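PDB 4GN1: Ras-associated and pleckstrin homology domains-containing protein 1 from Homo sapiens, which relays localised membrane signals, is implicated in regulating lamellipodial dynamics, brings EVL and VASP to the leading edge and lowers cell adhesion (here its Ras-associating and PH domains). Local coordinates for residues 93-98 with 246-251; 34-39 with 45-50. All blocks are in the same frame, centred on the assembly; numbering follows the deposited sequence.

How the interactions relate
Interaction 2 comes first along the chain and closes before interaction 1 opens. It lies inside the Ras-associating domain, where helix 28-39 packs on strand 47-53. Interaction 1 joins helix 93-96 to helix 242-251 at the C-terminal end of the chain. The two centres are about 16 Å apart, yet the contacts touch. A salt bridge runs from Lys96 NZ to Asp46 OD2, 3.1 Å, and Tyr248 CE1 packs on Leu45 CD1 at 3.5 Å. The loop leading into strand 47-53 thus meets both helices of interaction 1. This ties the Ras-associating domain to the C-terminal helix.

Interaction 1 of 2, residues 93-98 with 246-251; sequences ALFKNP and MNYQEA
Tyr248, on helix 242-251, reaches over to helix 93-96 and lays its ring against Phe95. Its CG stands anti to the backbone N (chi1 173°), which sends the side chain toward helix 93-96. Tyr248 CB comes first. Tyr248 CB sits over one face of the Phe95 ring, 4.0 Å from its centroid and toward the rim. Next, Tyr248 CG meets Phe95 CG at 3.6 Å. The two ortho carbons then part. Tyr248 CD1 touches Phe95 CB at 3.5 Å, while Tyr248 CD2 lies 3.6 Å from Phe95 CD1. Farther out, CE1, CE2 and CZ all face Phe95 CB. Phe95 CB stands almost exactly over the centre of the Tyr248 ring, 3.4 Å from its centroid and 5° off the normal. At the tip, the hydroxyl comes near the backbone of Phe95 and Lys96 but makes no hydrogen bond to this segment.

The two side chains run in opposite senses. The ring planes are 22° apart and the centroids 4.8 Å, and the rings are displaced so far that little of one lies over the other. Each ring instead receives the other residue's CB, giving two reciprocal CH-pi contacts. Phe124 also meets the Phe95 ring, and Tyr92 meets that of Tyr248. Lys96 lies at the margin, and its amine forms a salt bridge with Asp46.

No hydrogen bond crosses between the segments. The contact therefore rests on dispersion and CH-pi attraction, and it packs the C-terminal helix 242-251 onto the short helix 93-96.

Interaction 2 of 2, residues 34-39 with 45-50; sequences NLMDKS and LDWSLV
Trp47 and Leu49 of strand 47-53 meet Met36 and Leu35 of helix 28-39. Before the strand, Asp46 uses its carbonyl oxygen to accept a hydrogen bond from Ser48 OG, 3.0 Å from Asp46 O and above the carbonyl plane.

Trp47 follows, with its CB directed at the helix. Met36 SD lies 3.7 Å from Trp47 CD1 and is almost as near to CB and CG. The sulfur approaches the pyrrole side of the indole obliquely, with Met36 SD 4.4 Å from the centroid of the Trp47 five-membered ring and 51° off its normal. This is a Met-aromatic contact. The Met36 chain is extended at chi2 (-174°) and bends at chi3, after the sulfur has reached the ring. Phe85, on strand 83-87, stacks with the indole.

Leu49 is next to touch the helix. Leu49 CD1 meets Leu35 CD1 at 3.8 Å, with the two side chains roughly perpendicular. On the helix, Ser39 OG donates a 2.6 Å hydrogen bond to Leu35 O.

Helix-on-strand packing of this kind belongs to the ubiquitin-like fold of Ras-associating domains. Across these segments it is held by apolar and sulfur-aromatic contacts, without a hydrogen bond.

Interaction 1 of 2, residues 93-98 with 246-251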
# COMPACT_ATOMS: atom_id res chain seq x y z
N ALA A 93 9.89 0.59 5.22
CA ALA A 93 10.33 1.86 5.81
C ALA A 93 9.78 1.90 7.24
O ALA A 93 10.54 1.91 8.21
CB ALA A 93 9.84 3.05 5.00
N LEU A 94 8.46 1.84 7.35
CA LEU A 94 7.74 1.78 8.61
C LEU A 94 8.41 0.92 9.71
O LEU A 94 8.37 1.27 10.89
CB LEU A 94 6.31 1.30 8.34
CG LEU A 94 5.58 0.56 9.45
CD1 LEU A 94 4.99 1.61 10.38
CD2 LEU A 94 4.48 -0.32 8.89
N PHE A 95 9.02 -0.18 9.32
CA PHE A 95 9.61 -1.08 10.31
C PHE A 95 11.02 -0.70 10.67
O PHE A 95 11.43 -0.91 11.81
CB PHE A 95 9.55 -2.51 9.81
CG PHE A 95 8.18 -3.08 9.88
CD1 PHE A 95 7.76 -3.76 11.02
CD2 PHE A 95 7.29 -2.88 8.84
CE1 PHE A 95 6.48 -4.27 11.10
CE2 PHE A 95 6.01 -3.37 8.91
CZ PHE A 95 5.60 -4.06 10.04
N LYS A 96 11.76 -0.17 9.69
CA LYS A 96 13.11 0.35 9.90
C LYS A 96 13.12 1.55 10.85
O LYS A 96 14.01 1.66 11.68
CB LYS A 96 13.70 0.76 8.56
CG LYS A 96 13.71 -0.33 7.50
CD LYS A 96 14.67 0.05 6.38
CE LYS A 96 14.38 -0.71 5.10
NZ LYS A 96 14.83 0.13 3.95
N ASN A 97 12.13 2.44 10.68
CA ASN A 97 11.97 3.64 11.52
C ASN A 97 10.53 3.90 12.02
O ASN A 97 9.90 4.89 11.64
CB ASN A 97 12.51 4.87 10.79
CG ASN A 97 14.02 4.83 10.62
OD1 ASN A 97 14.77 4.81 11.60
ND2 ASN A 97 14.47 4.81 9.37
N PRO A 98 10.01 3.02 12.90
CA PRO A 98 8.62 3.10 13.40
C PRO A 98 8.28 4.39 14.17
O PRO A 98 7.13 4.85 14.16
CB PRO A 98 8.52 1.88 14.32
CG PRO A 98 9.93 1.61 14.76
CD PRO A 98 10.75 1.90 13.54
N MET A 246 5.06 -9.94 10.93
CA MET A 246 5.55 -11.26 10.58
C MET A 246 6.26 -11.27 9.22
O MET A 246 7.25 -12.00 9.05
CB MET A 246 4.42 -12.28 10.61
CG MET A 246 3.72 -12.34 11.97
SD MET A 246 2.39 -13.55 11.95
CE MET A 246 3.29 -15.05 11.52
N ASN A 247 5.76 -10.48 8.27
CA ASN A 247 6.43 -10.41 6.97
C ASN A 247 7.82 -9.85 7.11
O ASN A 247 8.78 -10.39 6.55
CB ASN A 247 5.63 -9.57 5.97
CG ASN A 247 4.34 -10.24 5.57
OD1 ASN A 247 4.08 -11.39 5.90
ND2 ASN A 247 3.51 -9.51 4.84
N TYR A 248 7.92 -8.77 7.89
CA TYR A 248 9.18 -8.08 8.12
C TYR A 248 10.19 -9.01 8.81
O TYR A 248 11.30 -9.20 8.32
CB TYR A 248 8.94 -6.77 8.89
CG TYR A 248 10.19 -6.05 9.33
CD1 TYR A 248 11.02 -5.42 8.42
CD2 TYR A 248 10.55 -6.00 10.69
CE1 TYR A 248 12.17 -4.77 8.82
CE2 TYR A 248 11.70 -5.35 11.11
CZ TYR A 248 12.51 -4.75 10.17
OH TYR A 248 13.64 -4.11 10.57
N GLN A 249 9.77 -9.62 9.92
CA GLN A 249 10.61 -10.57 10.67
C GLN A 249 11.14 -11.66 9.74
O GLN A 249 12.32 -11.99 9.79
CB GLN A 249 9.82 -11.22 11.82
CG GLN A 249 9.36 -10.30 12.94
CD GLN A 249 10.32 -10.22 14.12
OE1 GLN A 249 10.64 -9.12 14.59
NE2 GLN A 249 10.78 -11.37 14.61
N GLU A 250 10.27 -12.20 8.89
CA GLU A 250 10.63 -13.24 7.94
C GLU A 250 11.55 -12.73 6.83
O GLU A 250 12.45 -13.44 6.39
CB GLU A 250 9.38 -13.86 7.34
CG GLU A 250 9.60 -15.13 6.53
CD GLU A 250 8.30 -15.80 6.10
OE1 GLU A 250 8.29 -16.50 5.07
OE2 GLU A 250 7.28 -15.65 6.81
N ALA A 251 11.33 -11.50 6.39
CA ALA A 251 12.10 -10.95 5.27
C ALA A 251 13.56 -10.68 5.65
O ALA A 251 14.47 -10.79 4.81
CB ALA A 251 11.45 -9.67 4.76

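Interaction 2 of 2, residues 34-39 with 45-50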
# COMPACT_ATOMS: atom_id res chain seq x y z
N ASN A 34 12.84 -16.63 -5.30
CA ASN A 34 13.23 -17.17 -6.60
C ASN A 34 13.75 -16.10 -7.54
O ASN A 34 14.80 -16.27 -8.15
CB ASN A 34 12.09 -17.97 -7.24
CG ASN A 34 11.86 -19.29 -6.55
OD1 ASN A 34 12.72 -19.77 -5.81
ND2 ASN A 34 10.70 -19.88 -6.77
N LEU A 35 13.06 -14.97 -7.64
CA LEU A 35 13.57 -13.88 -8.44
C LEU A 35 15.00 -13.47 -8.01
O LEU A 35 15.88 -13.25 -8.86
CB LEU A 35 12.61 -12.69 -8.42
CG LEU A 35 11.42 -12.84 -9.36
CD1 LEU A 35 10.27 -11.90 -8.98
CD2 LEU A 35 11.88 -12.63 -10.79
N MET A 36 15.23 -13.37 -6.71
CA MET A 36 16.57 -13.08 -6.18
C MET A 36 17.63 -14.13 -6.60
O MET A 36 18.64 -13.75 -7.16
CB MET A 36 16.55 -12.81 -4.68
CG MET A 36 15.69 -11.58 -4.36
SD MET A 36 15.67 -10.98 -2.66
CE MET A 36 14.56 -12.15 -1.86
N ASP A 37 17.33 -15.43 -6.43
CA ASP A 37 18.24 -16.51 -6.86
C ASP A 37 18.55 -16.50 -8.35
O ASP A 37 19.70 -16.65 -8.75
CB ASP A 37 17.69 -17.91 -6.56
CG ASP A 37 17.38 -18.13 -5.10
OD1 ASP A 37 18.06 -17.54 -4.24
OD2 ASP A 37 16.43 -18.89 -4.82
N LYS A 38 17.53 -16.35 -9.18
CA LYS A 38 17.76 -16.49 -10.60
C LYS A 38 18.46 -15.28 -11.24
O LYS A 38 19.08 -15.41 -12.31
CB LYS A 38 16.48 -16.85 -11.33
CG LYS A 38 16.06 -18.28 -11.08
CD LYS A 38 17.03 -19.26 -11.74
CE LYS A 38 16.70 -20.72 -11.44
NZ LYS A 38 15.46 -21.16 -12.13
N SER A 39 18.40 -14.14 -10.56
CA SER A 39 18.92 -12.91 -11.13
C SER A 39 20.30 -12.51 -10.61
O SER A 39 21.00 -11.72 -11.26
CB SER A 39 17.92 -11.76 -10.98
OG SER A 39 17.63 -11.49 -9.63
N LEU A 45 15.68 -7.38 2.08
CA LEU A 45 14.29 -7.31 2.46
C LEU A 45 13.54 -6.29 1.59
O LEU A 45 12.31 -6.34 1.55
CB LEU A 45 14.21 -6.92 3.95
CG LEU A 45 14.34 -5.44 4.35
CD1 LEU A 45 13.97 -5.28 5.81
CD2 LEU A 45 15.72 -4.85 4.11
N ASP A 46 14.28 -5.40 0.91
CA ASP A 46 13.71 -4.34 0.06
C ASP A 46 13.32 -4.71 -1.38
O ASP A 46 12.64 -3.93 -2.07
CB ASP A 46 14.62 -3.12 0.02
CG ASP A 46 14.63 -2.36 1.33
OD1 ASP A 46 13.55 -2.17 1.95
OD2 ASP A 46 15.73 -1.94 1.75
N TRP A 47 13.77 -5.88 -1.84
CA TRP A 47 13.29 -6.41 -3.12
C TRP A 47 11.82 -6.65 -3.04
O TRP A 47 11.32 -7.24 -2.09
CB TRP A 47 14.05 -7.67 -3.55
CG TRP A 47 15.46 -7.31 -3.95
CD1 TRP A 47 16.62 -7.47 -3.20
CD2 TRP A 47 15.90 -6.64 -5.18
NE1 TRP A 47 17.71 -6.98 -3.87
CE2 TRP A 47 17.36 -6.47 -5.06
CE3 TRP A 47 15.26 -6.19 -6.33
CZ2 TRP A 47 18.11 -5.88 -6.06
CZ3 TRP A 47 16.04 -5.60 -7.33
CH2 TRP A 47 17.43 -5.45 -7.20
N SER A 48 11.10 -6.16 -4.04
CA SER A 48 9.66 -6.12 -3.99
C SER A 48 9.05 -6.57 -5.30
O SER A 48 9.67 -6.50 -6.36
CB SER A 48 9.21 -4.68 -3.70
OG SER A 48 9.71 -4.23 -2.44
N LEU A 49 7.82 -7.04 -5.21
CA LEU A 49 7.06 -7.33 -6.39
C LEU A 49 5.94 -6.33 -6.41
O LEU A 49 5.19 -6.16 -5.42
CB LEU A 49 6.54 -8.76 -6.38
CG LEU A 49 6.10 -9.33 -7.73
CD1 LEU A 49 7.25 -9.53 -8.73
CD2 LEU A 49 5.38 -10.65 -7.49
N VAL A 50 5.85 -5.64 -7.53
CA VAL A 50 4.95 -4.52 -7.69
C VAL A 50 4.02 -4.86 -8.85
O VAL A 50 4.48 -5.37 -9.89
CB VAL A 50 5.78 -3.27 -8.03
CG1 VAL A 50 4.89 -2.07 -8.30
CG2 VAL A 50 6.82 -2.99 -6.94